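PDB 5UID: aminotransferase TlmJ, which probably catalyses the pyridoxal 5'-phosphate-dependent transfer of an amino group in natural-product biosynthesis. Local coordinates for residues A42-H47 with C161-Q166; L48-E53 with C172-D177. All coordinates share one frame; numbering follows the deposited sequence.

How the interactions relate
Interactions 1 and 2 follow the C-terminal end of helix 35-48 into the residues after it, and each meets a loop from the 161-177 region. Interaction 1 joins the last turns of the helix to the loop 161-166 through one direct hydrogen bond, one water bridge and a small apolar touch. Interaction 2 continues from the last helix residue, Leu48, into the segment 48-53 and meets the loop 172-177 through methyl and methylene groups, with no hydrogen bond across. Both are partly buried, with centres about 8 Å apart, and each combines buried with partly exposed residues. The backbone joins the two contacts at the helix end and between Ser165 and Cys172.

Interaction 1. Residues A42-H47 with C161-Q166; sequences ADFAEH and CAVASQ
In this aminotransferase of the PLP-dependent clan, the last turns of helix 35-48 meet the loop that follows sheet strand 155-158, and His47 and Phe44, one helical turn apart, reach across to Val163. The imidazole of His47 donates from NE2 to the backbone O of Val163 at 2.8 Å. The bond is nearly straight, 164° at the hydrogen; the acceptor lies almost in the ring plane and NE2 almost in the carbonyl plane. The first torsion carries the ring to this carbonyl, with CG anti to the backbone N (chi1 171°), and NE2 of His47 also lies 4.0 Å from Ala164 CA. Deeper in, Phe44 brings CE1 to within 4.0 Å of Val163 CG2, the methyl lying at the ring's edge near its plane. Trp181 and Phe183 add edge-to-face contacts to Phe44, while Leu262 of helix 249-280 touches both His47 and Val163. A water provides a second polar link, donating to His47 O at 3.1 Å and accepting from Gln166 NE2 at 3.0 Å. A leucine in place of His47 would probably leave the Val163 carbonyl without its helix-side donor and the loop tied less firmly to the helix. The donation from NE2 requires a proton on that nitrogen, and the nearly straight, in-plane bond is likely to limit rotation of the imidazole beside the apolar Phe44-Val163 contact.

Interaction 2. Residues L48-E53 with C172-D177; sequences LGVGAE and CGTLGD
Leu48 and Val50 close on Thr174 by van der Waals contact alone, where the end of helix 35-48 runs into a loop beside the one that leads to strand 178-182. The methyl CG2 of Thr174 touches both, at 3.9 Å from Val50 CG1 and 4.0 Å from Leu48 CB. Its first torsion explains this: at chi1 64° the methyl lies anti to the carbonyl carbon and faces the helix end, while OG1 takes the position between N and C. Further along, Leu48 CD2 comes within 4.3 Å of the carbonyl O of Cys172, a looser apolar-to-polar touch. Leu48 also packs on Ala171 of strand 170-171.

The hydrogen bonds belong to each side separately. Thr174 OG1 is bonded to Ala171 O, so the polar branch is engaged with the strand just before it while the methyl makes the contact. Glu157 receives the backbone N-H of Gly173 on OE2 and that of Gly176 on OE1. On the helix side, a Schellman motif ends helix 35-48: Gly49, with phi 75°, is its C-prime residue, Gly49 N bonds to Glu46 O and Val50 N to Ala45 O. That reversal brings Val50 round to the Thr174 methyl. The hydroxyl of Thr174 is thus used within its own loop region and its methyl against Leu48 and Val50, and the fit depends on shape rather than on polar pairing.

Interaction 1. Residues A42-H47 with C161-Q166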
ATOM      1  N   ALA A  42       4.751  -3.840 -18.821  1.00 27.99           N
ATOM      2  CA  ALA A  42       5.267  -4.393 -20.070  1.00 34.46           C
ATOM      3  C   ALA A  42       6.780  -4.562 -20.015  1.00 32.54           C
ATOM      4  O   ALA A  42       7.320  -5.555 -20.519  1.00 37.30           O
ATOM      5  CB  ALA A  42       4.865  -3.502 -21.245  1.00 27.60           C
ATOM      6  N   ASP A  43       7.481  -3.603 -19.406  1.00 28.70           N
ATOM      7  CA  ASP A  43       8.929  -3.717 -19.266  1.00 30.32           C
ATOM      8  C   ASP A  43       9.302  -4.900 -18.382  1.00 30.40           C
ATOM      9  O   ASP A  43      10.180  -5.699 -18.730  1.00 28.94           O
ATOM     10  CB  ASP A  43       9.504  -2.419 -18.697  1.00 37.03           C
ATOM     11  CG  ASP A  43       9.475  -1.278 -19.695  1.00 45.34           C
ATOM     12  OD1 ASP A  43       9.141  -1.528 -20.873  1.00 44.68           O
ATOM     13  OD2 ASP A  43       9.787  -0.134 -19.299  1.00 46.09           O
ATOM     14  N   PHE A  44       8.644  -5.026 -17.227  1.00 24.00           N
ATOM     15  CA  PHE A  44       8.972  -6.110 -16.305  1.00 28.92           C
ATOM     16  C   PHE A  44       8.621  -7.467 -16.905  1.00 27.20           C
ATOM     17  O   PHE A  44       9.375  -8.434 -16.745  1.00 27.56           O
ATOM     18  CB  PHE A  44       8.254  -5.899 -14.970  1.00 26.54           C
ATOM     19  CG  PHE A  44       8.843  -6.685 -13.832  1.00 23.67           C
ATOM     20  CD1 PHE A  44      10.045  -6.304 -13.262  1.00 22.96           C
ATOM     21  CD2 PHE A  44       8.193  -7.801 -13.331  1.00 26.42           C
ATOM     22  CE1 PHE A  44      10.595  -7.023 -12.215  1.00 23.46           C
ATOM     23  CE2 PHE A  44       8.734  -8.524 -12.283  1.00 26.96           C
ATOM     24  CZ  PHE A  44       9.937  -8.136 -11.725  1.00 24.58           C
ATOM     25  N   ALA A  45       7.488  -7.555 -17.609  1.00 24.77           N
ATOM     26  CA  ALA A  45       7.104  -8.809 -18.252  1.00 31.84           C
ATOM     27  C   ALA A  45       8.149  -9.259 -19.265  1.00 36.98           C
ATOM     28  O   ALA A  45       8.465 -10.451 -19.354  1.00 40.37           O
ATOM     29  CB  ALA A  45       5.738  -8.659 -18.924  1.00 29.02           C
ATOM     30  N   GLU A  46       8.694  -8.320 -20.042  1.00 39.01           N
ATOM     31  CA  GLU A  46       9.774  -8.664 -20.962  1.00 40.05           C
ATOM     32  C   GLU A  46      11.014  -9.118 -20.201  1.00 37.18           C
ATOM     33  O   GLU A  46      11.704 -10.053 -20.622  1.00 34.61           O
ATOM     34  CB  GLU A  46      10.098  -7.473 -21.860  1.00 39.47           C
ATOM     35  CG  GLU A  46      11.258  -7.712 -22.814  1.00 47.62           C
ATOM     36  CD  GLU A  46      11.611  -6.479 -23.625  1.00 59.30           C
ATOM     37  OE1 GLU A  46      10.856  -5.486 -23.563  1.00 63.57           O
ATOM     38  OE2 GLU A  46      12.648  -6.504 -24.323  1.00 68.14           O
ATOM     39  N   HIS A  47      11.305  -8.467 -19.072  1.00 30.57           N
ATOM     40  CA  HIS A  47      12.422  -8.884 -18.231  1.00 33.70           C
ATOM     41  C   HIS A  47      12.247 -10.323 -17.758  1.00 38.19           C
ATOM     42  O   HIS A  47      13.217 -11.090 -17.702  1.00 32.75           O
ATOM     43  CB  HIS A  47      12.552  -7.931 -17.042  1.00 32.19           C
ATOM     44  CG  HIS A  47      13.530  -8.384 -16.004  1.00 32.82           C
ATOM     45  ND1 HIS A  47      14.894  -8.370 -16.208  1.00 33.48           N
ATOM     46  CD2 HIS A  47      13.342  -8.856 -14.750  1.00 27.48           C
ATOM     47  CE1 HIS A  47      15.503  -8.817 -15.124  1.00 34.59           C
ATOM     48  NE2 HIS A  47      14.584  -9.119 -14.225  1.00 33.26           N
ATOM     49  N   CYS A 161      13.922 -11.742  -3.255  1.00 23.40           N
ATOM     50  CA  CYS A 161      15.376 -11.845  -3.233  1.00 23.93           C
ATOM     51  C   CYS A 161      15.988 -12.022  -4.617  1.00 28.13           C
ATOM     52  O   CYS A 161      17.212 -11.908  -4.751  1.00 24.33           O
ATOM     53  CB  CYS A 161      15.824 -13.024  -2.362  1.00 26.97           C
ATOM     54  SG  CYS A 161      15.185 -13.065  -0.679  1.00 30.22           S
ATOM     55  N   ALA A 162      15.184 -12.298  -5.643  1.00 27.47           N
ATOM     56  CA  ALA A 162      15.694 -12.803  -6.915  1.00 30.69           C
ATOM     57  C   ALA A 162      15.048 -12.061  -8.086  1.00 31.90           C
ATOM     58  O   ALA A 162      14.447 -12.660  -8.977  1.00 29.60           O
ATOM     59  CB  ALA A 162      15.447 -14.306  -7.013  1.00 20.26           C
ATOM     60  N   VAL A 163      15.195 -10.734  -8.097  1.00 28.60           N
ATOM     61  CA  VAL A 163      14.584  -9.938  -9.155  1.00 24.82           C
ATOM     62  C   VAL A 163      15.261 -10.166 -10.503  1.00 27.18           C
ATOM     63  O   VAL A 163      14.652  -9.908 -11.549  1.00 32.23           O
ATOM     64  CB  VAL A 163      14.598  -8.444  -8.774  1.00 25.88           C
ATOM     65  CG1 VAL A 163      15.995  -7.854  -8.948  1.00 21.26           C
ATOM     66  CG2 VAL A 163      13.566  -7.668  -9.585  1.00 21.85           C
ATOM     67  N   ALA A 164      16.506 -10.655 -10.512  1.00 26.23           N
ATOM     68  CA  ALA A 164      17.227 -10.918 -11.753  1.00 26.77           C
ATOM     69  C   ALA A 164      17.785 -12.335 -11.825  1.00 31.64           C
ATOM     70  O   ALA A 164      18.570 -12.633 -12.733  1.00 29.77           O
ATOM     71  CB  ALA A 164      18.368  -9.908 -11.942  1.00 23.81           C
ATOM     72  N   SER A 165      17.402 -13.214 -10.904  1.00 32.80           N
ATOM     73  CA  SER A 165      17.937 -14.565 -10.873  1.00 30.83           C
ATOM     74  C   SER A 165      17.236 -15.449 -11.897  1.00 34.01           C
ATOM     75  O   SER A 165      16.054 -15.267 -12.203  1.00 32.44           O
ATOM     76  CB  SER A 165      17.787 -15.164  -9.476  1.00 28.48           C
ATOM     77  OG  SER A 165      18.299 -14.275  -8.497  1.00 27.71           O
ATOM     78  N   GLN A 166      17.981 -16.416 -12.430  1.00 34.01           N
ATOM     79  CA  GLN A 166      17.469 -17.301 -13.465  1.00 34.49           C
ATOM     80  C   GLN A 166      17.981 -18.718 -13.246  1.00 32.44           C
ATOM     81  O   GLN A 166      19.023 -18.939 -12.623  1.00 29.29           O
ATOM     82  CB  GLN A 166      17.867 -16.827 -14.872  1.00 41.11           C
ATOM     83  CG  GLN A 166      17.239 -15.510 -15.299  1.00 45.07           C
ATOM     84  CD  GLN A 166      17.674 -15.084 -16.688  1.00 48.82           C
ATOM     85  OE1 GLN A 166      18.574 -15.680 -17.278  1.00 49.43           O
ATOM     86  NE2 GLN A 166      17.034 -14.049 -17.218  1.00 53.53           N
TER
HETATM   87  O   HOH W   1      15.082 -12.382 -15.648  1.00 31.84           O

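Interaction 2. Residues L48-E53 with C172-D177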
ATOM      1  N   LEU A  48      11.016 -10.711 -17.424  1.00 34.53           N
ATOM      2  CA  LEU A  48      10.739 -12.073 -16.987  1.00 30.18           C
ATOM      3  C   LEU A  48      10.607 -13.050 -18.144  1.00 36.01           C
ATOM      4  O   LEU A  48      10.655 -14.264 -17.918  1.00 45.06           O
ATOM      5  CB  LEU A  48       9.455 -12.111 -16.158  1.00 27.99           C
ATOM      6  CG  LEU A  48       9.472 -11.322 -14.851  1.00 35.32           C
ATOM      7  CD1 LEU A  48       8.117 -11.420 -14.166  1.00 33.73           C
ATOM      8  CD2 LEU A  48      10.586 -11.828 -13.947  1.00 32.34           C
ATOM      9  N   GLY A  49      10.443 -12.555 -19.367  1.00 34.25           N
ATOM     10  CA  GLY A  49      10.192 -13.432 -20.492  1.00 37.31           C
ATOM     11  C   GLY A  49       8.786 -13.983 -20.547  1.00 52.72           C
ATOM     12  O   GLY A  49       8.589 -15.109 -21.013  1.00 54.03           O
ATOM     13  N   VAL A  50       7.799 -13.222 -20.075  1.00 47.20           N
ATOM     14  CA  VAL A  50       6.405 -13.640 -20.069  1.00 47.64           C
ATOM     15  C   VAL A  50       5.570 -12.572 -20.767  1.00 43.22           C
ATOM     16  O   VAL A  50       6.068 -11.516 -21.157  1.00 43.26           O
ATOM     17  CB  VAL A  50       5.872 -13.895 -18.644  1.00 41.29           C
ATOM     18  CG1 VAL A  50       6.660 -15.010 -17.974  1.00 45.22           C
ATOM     19  CG2 VAL A  50       5.938 -12.616 -17.818  1.00 35.16           C
ATOM     20  N   GLY A  51       4.283 -12.868 -20.921  1.00 40.52           N
ATOM     21  CA  GLY A  51       3.379 -11.919 -21.533  1.00 41.32           C
ATOM     22  C   GLY A  51       2.964 -10.823 -20.569  1.00 36.85           C
ATOM     23  O   GLY A  51       2.902 -11.013 -19.353  1.00 39.44           O
ATOM     24  N   ALA A  52       2.672  -9.649 -21.134  1.00 31.72           N
ATOM     25  CA  ALA A  52       2.235  -8.526 -20.312  1.00 38.22           C
ATOM     26  C   ALA A  52       0.915  -8.822 -19.609  1.00 40.96           C
ATOM     27  O   ALA A  52       0.659  -8.294 -18.521  1.00 38.71           O
ATOM     28  CB  ALA A  52       2.113  -7.266 -21.171  1.00 35.27           C
ATOM     29  N   GLU A  53       0.076  -9.673 -20.206  1.00 39.28           N
ATOM     30  CA  GLU A  53      -1.219  -9.998 -19.622  1.00 42.13           C
ATOM     31  C   GLU A  53      -1.097 -10.773 -18.316  1.00 40.93           C
ATOM     32  O   GLU A  53      -2.037 -10.761 -17.515  1.00 40.70           O
ATOM     33  CB  GLU A  53      -2.052 -10.806 -20.616  1.00 41.41           C
ATOM     34  CG  GLU A  53      -1.364 -12.082 -21.076  1.00 59.85           C
ATOM     35  CD  GLU A  53      -2.259 -12.957 -21.928  1.00 77.03           C
ATOM     36  OE1 GLU A  53      -3.428 -12.578 -22.149  1.00 83.46           O
ATOM     37  OE2 GLU A  53      -1.790 -14.024 -22.376  1.00 84.45           O
ATOM     38  N   CYS A 172      13.390 -16.551 -12.129  1.00 31.28           N
ATOM     39  CA  CYS A 172      12.739 -16.932 -10.883  1.00 34.43           C
ATOM     40  C   CYS A 172      11.438 -16.157 -10.726  1.00 26.80           C
ATOM     41  O   CYS A 172      11.358 -14.973 -11.063  1.00 29.59           O
ATOM     42  CB  CYS A 172      13.663 -16.668  -9.692  1.00 34.49           C
ATOM     43  SG  CYS A 172      15.144 -17.715  -9.650  1.00 36.46           S
ATOM     44  N   GLY A 173      10.413 -16.837 -10.221  1.00 28.08           N
ATOM     45  CA  GLY A 173       9.077 -16.282 -10.175  1.00 31.46           C
ATOM     46  C   GLY A 173       8.194 -16.663 -11.342  1.00 29.06           C
ATOM     47  O   GLY A 173       7.015 -16.286 -11.356  1.00 31.05           O
ATOM     48  N   THR A 174       8.725 -17.393 -12.323  1.00 23.25           N
ATOM     49  CA  THR A 174       7.955 -17.849 -13.469  1.00 23.96           C
ATOM     50  C   THR A 174       7.895 -19.366 -13.578  1.00 29.41           C
ATOM     51  O   THR A 174       7.343 -19.880 -14.560  1.00 31.97           O
ATOM     52  CB  THR A 174       8.539 -17.273 -14.768  1.00 32.10           C
ATOM     53  OG1 THR A 174       9.862 -17.787 -14.967  1.00 29.06           O
ATOM     54  CG2 THR A 174       8.593 -15.749 -14.703  1.00 28.21           C
ATOM     55  N   LEU A 175       8.451 -20.098 -12.615  1.00 27.11           N
ATOM     56  CA  LEU A 175       8.427 -21.555 -12.666  1.00 30.57           C
ATOM     57  C   LEU A 175       7.227 -22.145 -11.942  1.00 29.73           C
ATOM     58  O   LEU A 175       6.768 -23.233 -12.305  1.00 32.09           O
ATOM     59  CB  LEU A 175       9.716 -22.131 -12.071  1.00 34.14           C
ATOM     60  CG  LEU A 175      10.947 -22.220 -12.978  1.00 42.80           C
ATOM     61  CD1 LEU A 175      11.496 -20.844 -13.326  1.00 43.00           C
ATOM     62  CD2 LEU A 175      12.018 -23.078 -12.322  1.00 49.38           C
ATOM     63  N   GLY A 176       6.713 -21.460 -10.929  1.00 35.61           N
ATOM     64  CA  GLY A 176       5.525 -21.887 -10.225  1.00 33.79           C
ATOM     65  C   GLY A 176       4.270 -21.325 -10.855  1.00 33.10           C
ATOM     66  O   GLY A 176       4.251 -20.924 -12.021  1.00 34.04           O
ATOM     67  N   ASP A 177       3.205 -21.287 -10.060  1.00 34.45           N
ATOM     68  CA  ASP A 177       1.930 -20.761 -10.525  1.00 30.69           C
ATOM     69  C   ASP A 177       1.821 -19.253 -10.333  1.00 32.70           C
ATOM     70  O   ASP A 177       1.229 -18.564 -11.171  1.00 31.16           O
ATOM     71  CB  ASP A 177       0.783 -21.472  -9.806  1.00 34.28           C
ATOM     72  CG  ASP A 177       0.726 -22.952 -10.131  1.00 38.53           C
ATOM     73  OD1 ASP A 177       0.248 -23.305 -11.228  1.00 43.12           O
ATOM     74  OD2 ASP A 177       1.183 -23.761  -9.298  1.00 43.26           O
TER